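RavO (Legionella pneumophila subsp. pneumophila, PDB 6DM4) binds a phosphotyrosine peptide of human Shc1 through its SH2 domain, the part described here, and probably recognises phosphorylated host proteins. Local coordinates at residues A[7-12]-A[73-78]; A[80-85]-A[89-94]. All coordinates share one frame; numbering follows the deposited sequence.

Interaction 1 of 2, residues A[7-12]-A[73-78]; sequences KVMEEI and YGINKN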
loop_
_atom_site.group_PDB
_atom_site.type_symbol
_atom_site.label_atom_id
_atom_site.label_comp_id
_atom_site.label_asym_id
_atom_site.label_seq_id
_atom_site.Cartn_x
_atom_site.Cartn_y
_atom_site.Cartn_z
ATOM N N LYS A 7 -3.383 -0.847 -7.837
ATOM C CA LYS A 7 -3.222 0.591 -8.020
ATOM C C LYS A 7 -4.037 1.371 -6.993
ATOM O O LYS A 7 -3.595 2.422 -6.514
ATOM C CB LYS A 7 -3.607 0.995 -9.441
ATOM C CG LYS A 7 -2.783 0.313 -10.526
ATOM C CD LYS A 7 -1.296 0.336 -10.201
ATOM C CE LYS A 7 -0.712 1.741 -10.269
ATOM N NZ LYS A 7 0.645 1.775 -9.660
ATOM N N VAL A 8 -5.225 0.873 -6.635
ATOM C CA VAL A 8 -6.014 1.528 -5.595
ATOM C C VAL A 8 -5.336 1.375 -4.239
ATOM O O VAL A 8 -5.293 2.319 -3.441
ATOM C CB VAL A 8 -7.450 0.971 -5.575
ATOM C CG1 VAL A 8 -8.272 1.645 -4.484
ATOM C CG2 VAL A 8 -8.115 1.161 -6.933
ATOM N N MET A 9 -4.790 0.187 -3.960
ATOM C CA MET A 9 -4.062 -0.022 -2.714
ATOM C C MET A 9 -2.828 0.863 -2.648
ATOM O O MET A 9 -2.510 1.417 -1.590
ATOM C CB MET A 9 -3.664 -1.488 -2.574
ATOM C CG MET A 9 -4.819 -2.410 -2.253
ATOM S SD MET A 9 -4.341 -4.130 -2.462
ATOM C CE MET A 9 -2.739 -4.137 -1.667
ATOM N N GLU A 10 -2.115 0.996 -3.769
ATOM C CA GLU A 10 -0.973 1.904 -3.829
ATOM C C GLU A 10 -1.382 3.314 -3.432
ATOM O O GLU A 10 -0.717 3.959 -2.614
ATOM C CB GLU A 10 -0.367 1.895 -5.238
ATOM C CG GLU A 10 0.971 2.630 -5.366
ATOM C CD GLU A 10 1.309 2.996 -6.811
ATOM O OE1 GLU A 10 0.401 3.455 -7.533
ATOM O OE2 GLU A 10 2.472 2.823 -7.233
ATOM N N GLU A 11 -2.485 3.806 -4.001
ATOM C CA GLU A 11 -2.931 5.165 -3.720
ATOM C C GLU A 11 -3.221 5.353 -2.236
ATOM O O GLU A 11 -2.916 6.405 -1.666
ATOM C CB GLU A 11 -4.174 5.484 -4.555
ATOM C CG GLU A 11 -3.921 6.454 -5.701
ATOM C CD GLU A 11 -5.158 6.700 -6.549
ATOM O OE1 GLU A 11 -5.566 5.787 -7.299
ATOM O OE2 GLU A 11 -5.725 7.811 -6.469
ATOM N N ILE A 12 -3.799 4.338 -1.593
ATOM C CA ILE A 12 -4.148 4.453 -0.178
ATOM C C ILE A 12 -2.910 4.313 0.697
ATOM O O ILE A 12 -2.671 5.128 1.596
ATOM C CB ILE A 12 -5.223 3.411 0.194
ATOM C CG1 ILE A 12 -6.527 3.690 -0.554
ATOM C CG2 ILE A 12 -5.480 3.387 1.713
ATOM C CD1 ILE A 12 -7.622 2.690 -0.247
ATOM N N TYR A 73 -14.296 0.485 4.724
ATOM C CA TYR A 73 -14.314 0.501 3.268
ATOM C C TYR A 73 -13.779 -0.818 2.728
ATOM O O TYR A 73 -13.011 -1.517 3.396
ATOM C CB TYR A 73 -13.478 1.662 2.708
ATOM C CG TYR A 73 -14.000 3.015 3.121
ATOM C CD1 TYR A 73 -15.087 3.592 2.473
ATOM C CD2 TYR A 73 -13.416 3.709 4.166
ATOM C CE1 TYR A 73 -15.568 4.826 2.855
ATOM C CE2 TYR A 73 -13.890 4.940 4.559
ATOM C CZ TYR A 73 -14.964 5.492 3.909
ATOM O OH TYR A 73 -15.431 6.722 4.310
ATOM N N GLY A 74 -14.184 -1.146 1.508
ATOM C CA GLY A 74 -13.718 -2.354 0.855
ATOM C C GLY A 74 -13.356 -2.079 -0.588
ATOM O O GLY A 74 -13.974 -1.249 -1.256
ATOM N N ILE A 75 -12.335 -2.791 -1.062
ATOM C CA ILE A 75 -11.893 -2.741 -2.452
ATOM C C ILE A 75 -12.013 -4.142 -3.033
ATOM O O ILE A 75 -11.445 -5.092 -2.481
ATOM C CB ILE A 75 -10.442 -2.235 -2.576
ATOM C CG1 ILE A 75 -10.236 -0.950 -1.774
ATOM C CG2 ILE A 75 -10.066 -2.029 -4.046
ATOM C CD1 ILE A 75 -8.767 -0.640 -1.508
ATOM N N ASN A 76 -12.730 -4.276 -4.147
ATOM C CA ASN A 76 -12.894 -5.595 -4.736
ATOM C C ASN A 76 -11.744 -5.886 -5.703
ATOM O O ASN A 76 -10.872 -5.048 -5.935
ATOM C CB ASN A 76 -14.276 -5.739 -5.392
ATOM C CG ASN A 76 -14.457 -4.905 -6.668
ATOM O OD1 ASN A 76 -13.503 -4.457 -7.306
ATOM N ND2 ASN A 76 -15.713 -4.726 -7.054
ATOM N N LYS A 77 -11.756 -7.093 -6.284
ATOM C CA LYS A 77 -10.637 -7.551 -7.107
ATOM C C LYS A 77 -10.408 -6.660 -8.322
ATOM O O LYS A 77 -9.274 -6.551 -8.804
ATOM C CB LYS A 77 -10.866 -8.993 -7.565
ATOM C CG LYS A 77 -11.081 -9.998 -6.444
ATOM C CD LYS A 77 -9.780 -10.334 -5.736
ATOM C CE LYS A 77 -9.962 -10.343 -4.226
ATOM N NZ LYS A 77 -8.955 -11.210 -3.550
ATOM N N ASN A 78 -11.459 -6.032 -8.843
ATOM C CA ASN A 78 -11.328 -5.154 -9.995
ATOM C C ASN A 78 -11.192 -3.683 -9.606
ATOM O O ASN A 78 -11.397 -2.807 -10.452
ATOM C CB ASN A 78 -12.505 -5.363 -10.953
ATOM C CG ASN A 78 -12.612 -6.802 -11.438
ATOM O OD1 ASN A 78 -11.690 -7.322 -12.072
ATOM N ND2 ASN A 78 -13.741 -7.445 -11.161
#
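Ile75 CD1, on strand 67-76, meets three apolar side chains of helix 4-13 and carries almost the whole contact. It approaches Ile12 tip to tip, with 3.7 Å between Ile75 CD1 and Ile12 CD1, so the two delta methyls close the gap from opposite sides. The branches of Val8 and Ile75 instead run past each other in opposite directions, Val8 CG1 lying 3.8 Å from Ile75 CD1 and Ile75 CG2 close beside that same valine methyl. CG1 of Val8 stands anti to the backbone N (chi1 180°), which turns this methyl to the strand. Met9 adds a looser touch, its CG 4.4 Å from Ile75 CD1. Isoleucine suits the strand position because its long branch spans the distance to a helix whose axis passes 10.1 Å away; the helix places Val8 and Ile12, one turn apart, round the Ile75 delta methyl.

Lys7 and Glu10 make no contact with the strand. Lys7 NZ and Glu10 OE1 form a salt bridge of 2.7 Å, the ammonium nitrogen coming from above the carboxylate plane. Glu10 OE2 has further partners in Arg23 and Tyr18 of the second subunit, which places this charged pair at the interface with the other copy in the crystal assembly.

Val8 also rests on Val101, Ile12 on Leu105 of helix 101-119, and Ile75 on Leu81 of the next strand. Helix and strand run 146° apart in direction. Since only carbon meets carbon across this largely buried contact, the N-terminal helix is held to the central sheet here by hydrophobic packing, without polar partners between the two segments.

Interaction 2 of 2, residues A[80-85]-A[89-94]; sequences ELFSIN and NKVTPI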
loop_
_atom_site.group_PDB
_atom_site.type_symbol
_atom_site.label_atom_id
_atom_site.label_comp_id
_atom_site.label_asym_id
_atom_site.label_seq_id
_atom_site.Cartn_x
_atom_site.Cartn_y
_atom_site.Cartn_z
ATOM N N GLU A 80 -12.842 -1.641 -7.466
ATOM C CA GLU A 80 -13.986 -0.812 -7.112
ATOM C C GLU A 80 -14.039 -0.587 -5.605
ATOM O O GLU A 80 -13.769 -1.501 -4.820
ATOM C CB GLU A 80 -15.279 -1.477 -7.576
ATOM C CG GLU A 80 -15.343 -1.737 -9.066
ATOM C CD GLU A 80 -16.748 -2.077 -9.511
ATOM O OE1 GLU A 80 -17.374 -1.238 -10.192
ATOM O OE2 GLU A 80 -17.227 -3.177 -9.164
ATOM N N LEU A 81 -14.402 0.632 -5.208
ATOM C CA LEU A 81 -14.472 1.034 -3.809
ATOM C C LEU A 81 -15.905 0.952 -3.295
ATOM O O LEU A 81 -16.866 1.196 -4.032
ATOM C CB LEU A 81 -13.934 2.456 -3.626
ATOM C CG LEU A 81 -13.811 3.006 -2.202
ATOM C CD1 LEU A 81 -12.881 2.147 -1.347
ATOM C CD2 LEU A 81 -13.339 4.454 -2.230
ATOM N N PHE A 82 -16.039 0.592 -2.019
ATOM C CA PHE A 82 -17.338 0.436 -1.380
ATOM C C PHE A 82 -17.240 0.861 0.077
ATOM O O PHE A 82 -16.225 0.612 0.732
ATOM C CB PHE A 82 -17.840 -1.014 -1.436
ATOM C CG PHE A 82 -17.901 -1.591 -2.824
ATOM C CD1 PHE A 82 -16.767 -2.120 -3.422
ATOM C CD2 PHE A 82 -19.093 -1.619 -3.521
ATOM C CE1 PHE A 82 -16.823 -2.654 -4.699
ATOM C CE2 PHE A 82 -19.157 -2.151 -4.803
ATOM C CZ PHE A 82 -18.021 -2.669 -5.391
ATOM N N SER A 83 -18.295 1.494 0.578
ATOM C CA SER A 83 -18.485 1.646 2.012
ATOM C C SER A 83 -19.255 0.432 2.513
ATOM O O SER A 83 -20.123 -0.096 1.813
ATOM C CB SER A 83 -19.244 2.934 2.336
ATOM O OG SER A 83 -20.597 2.836 1.935
ATOM N N ILE A 84 -18.930 -0.022 3.720
ATOM C CA ILE A 84 -19.425 -1.307 4.196
ATOM C C ILE A 84 -20.111 -1.120 5.541
ATOM O O ILE A 84 -19.502 -0.616 6.489
ATOM C CB ILE A 84 -18.301 -2.350 4.283
ATOM C CG1 ILE A 84 -17.874 -2.733 2.862
ATOM C CG2 ILE A 84 -18.776 -3.576 5.049
ATOM C CD1 ILE A 84 -16.548 -3.406 2.776
ATOM N N ASN A 85 -21.379 -1.515 5.611
ATOM C CA ASN A 85 -22.107 -1.547 6.874
ATOM C C ASN A 85 -21.581 -2.692 7.732
ATOM O O ASN A 85 -21.742 -3.862 7.376
ATOM C CB ASN A 85 -23.600 -1.717 6.599
ATOM C CG ASN A 85 -24.448 -1.520 7.835
ATOM O OD1 ASN A 85 -24.354 -2.285 8.794
ATOM N ND2 ASN A 85 -25.287 -0.494 7.817
ATOM N N ASN A 89 -22.810 -6.162 6.845
ATOM C CA ASN A 89 -21.807 -6.440 5.822
ATOM C C ASN A 89 -22.315 -6.188 4.407
ATOM O O ASN A 89 -21.674 -6.618 3.440
ATOM C CB ASN A 89 -21.252 -7.861 5.955
ATOM C CG ASN A 89 -20.248 -7.981 7.087
ATOM O OD1 ASN A 89 -19.758 -9.070 7.387
ATOM N ND2 ASN A 89 -19.937 -6.856 7.724
ATOM N N LYS A 90 -23.435 -5.483 4.258
ATOM C CA LYS A 90 -23.862 -5.029 2.942
ATOM C C LYS A 90 -22.960 -3.900 2.456
ATOM O O LYS A 90 -22.516 -3.053 3.239
ATOM C CB LYS A 90 -25.322 -4.572 2.971
ATOM C CG LYS A 90 -26.334 -5.695 3.191
ATOM C CD LYS A 90 -27.756 -5.154 3.337
ATOM C CE LYS A 90 -28.023 -4.623 4.734
ATOM N NZ LYS A 90 -28.420 -3.194 4.732
ATOM N N VAL A 91 -22.680 -3.897 1.155
ATOM C CA VAL A 91 -21.738 -2.954 0.566
ATOM C C VAL A 91 -22.505 -1.875 -0.185
ATOM O O VAL A 91 -23.641 -2.069 -0.628
ATOM C CB VAL A 91 -20.724 -3.654 -0.363
ATOM C CG1 VAL A 91 -19.944 -4.703 0.405
ATOM C CG2 VAL A 91 -21.439 -4.283 -1.559
ATOM N N THR A 92 -21.864 -0.714 -0.322
ATOM C CA THR A 92 -22.425 0.418 -1.048
ATOM C C THR A 92 -21.349 1.046 -1.925
ATOM O O THR A 92 -20.328 1.521 -1.412
ATOM C CB THR A 92 -23.004 1.462 -0.091
ATOM O OG1 THR A 92 -24.170 0.928 0.551
ATOM C CG2 THR A 92 -23.389 2.723 -0.857
ATOM N N PRO A 93 -21.550 1.081 -3.241
ATOM C CA PRO A 93 -20.476 1.517 -4.140
ATOM C C PRO A 93 -20.174 3.000 -4.006
ATOM O O PRO A 93 -21.056 3.824 -3.751
ATOM C CB PRO A 93 -21.023 1.185 -5.535
ATOM C CG PRO A 93 -22.508 1.185 -5.368
ATOM C CD PRO A 93 -22.762 0.675 -3.973
ATOM N N ILE A 94 -18.897 3.326 -4.182
ATOM C CA ILE A 94 -18.391 4.692 -4.136
ATOM C C ILE A 94 -17.682 4.964 -5.455
ATOM O O ILE A 94 -16.715 4.270 -5.796
ATOM C CB ILE A 94 -17.426 4.903 -2.958
ATOM C CG1 ILE A 94 -18.168 4.852 -1.623
ATOM C CG2 ILE A 94 -16.696 6.217 -3.104
ATOM C CD1 ILE A 94 -17.242 4.962 -0.419
HETATM O O HOH W 1 -14.948 2.625 -7.027
#
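The Phe82 ring lies against Pro93 and beside Val91. Thr92 C sits at the ring's edge, near its plane, whereas Pro93 CA and Val91 CG2 approach obliquely. The side chains of Phe82 and Pro93 cross obliquely, with Phe82 CE2 3.9 Å from Pro93 CB; the ring comes closest to the backbone where Phe82 CD2 lies 3.5 Å from Pro93 CA. Beyond the hairpin the same ring meets Tyr55 edge-to-face. A chi1 of -55° sets Phe82 CG beside the backbone N and anti to the carbonyl carbon. Proline, lacking an N-H, suits this non-hydrogen-bonded position. On the same face Ile84 and Val91 lie side by side, with Ile84 CG1 3.8 Å from Val91 CG1.

The other face carries Leu81, Ser83, Thr92 and Ile94. Ile94 CD1 reaches Ser83, while Ile94 CG2 packs 3.9 Å from Leu81 CD2. Ser83 OG lies 3.4 Å from Thr92 CB, a small side chain fitting beside a beta-branched one.

Ser83 N gives to Thr92 O and Thr92 N to Ser83 O, both at 2.8 Å and both bent (147° and 140°). Ile94 N bonds to Leu81 O from well above the carbonyl plane, and a water links Leu81 N to Ile94 O. Towards the turn, Asn85 N bonds to Lys90 O; the bond from Asn89 N to Asn85 O is short and bent. Asn89 has a positive phi, which asparagine tolerates well. Asn85 OD1 takes the N-H groups of Ala87 and Ser88, bracing the turn.

This is an antiparallel beta hairpin at the edge of the SH2 sheet, where Asn85 and Lys90 pack on the bound peptide. Strand 81-84 bonds on its other side to strand 67-76, Leu81 and Ile94 pack against helix 101-119, and Ile84 and Val91 face strand 55-64.

The centres of interactions 1 and 2 lie about 12 Å apart; the contacts come in series along the chain, the first closing before the second opens. Both use the one antiparallel sheet, in which strand 67-76 of interaction 1 neighbours strand 81-84 of interaction 2. They touch directly: Gly74 N is 2.8 Å from Phe82 O, a probable hydrogen bond, and Asn76 ND2 packs against the Phe82 ring. Interaction 1 seats the N-terminal helix on the sheet; interaction 2 builds its edge hairpin, whose turn end reaches the bound peptide. Helix 101-119 is touched by both. This continuous framework of sheet and flanking helices is that of an SH2 domain.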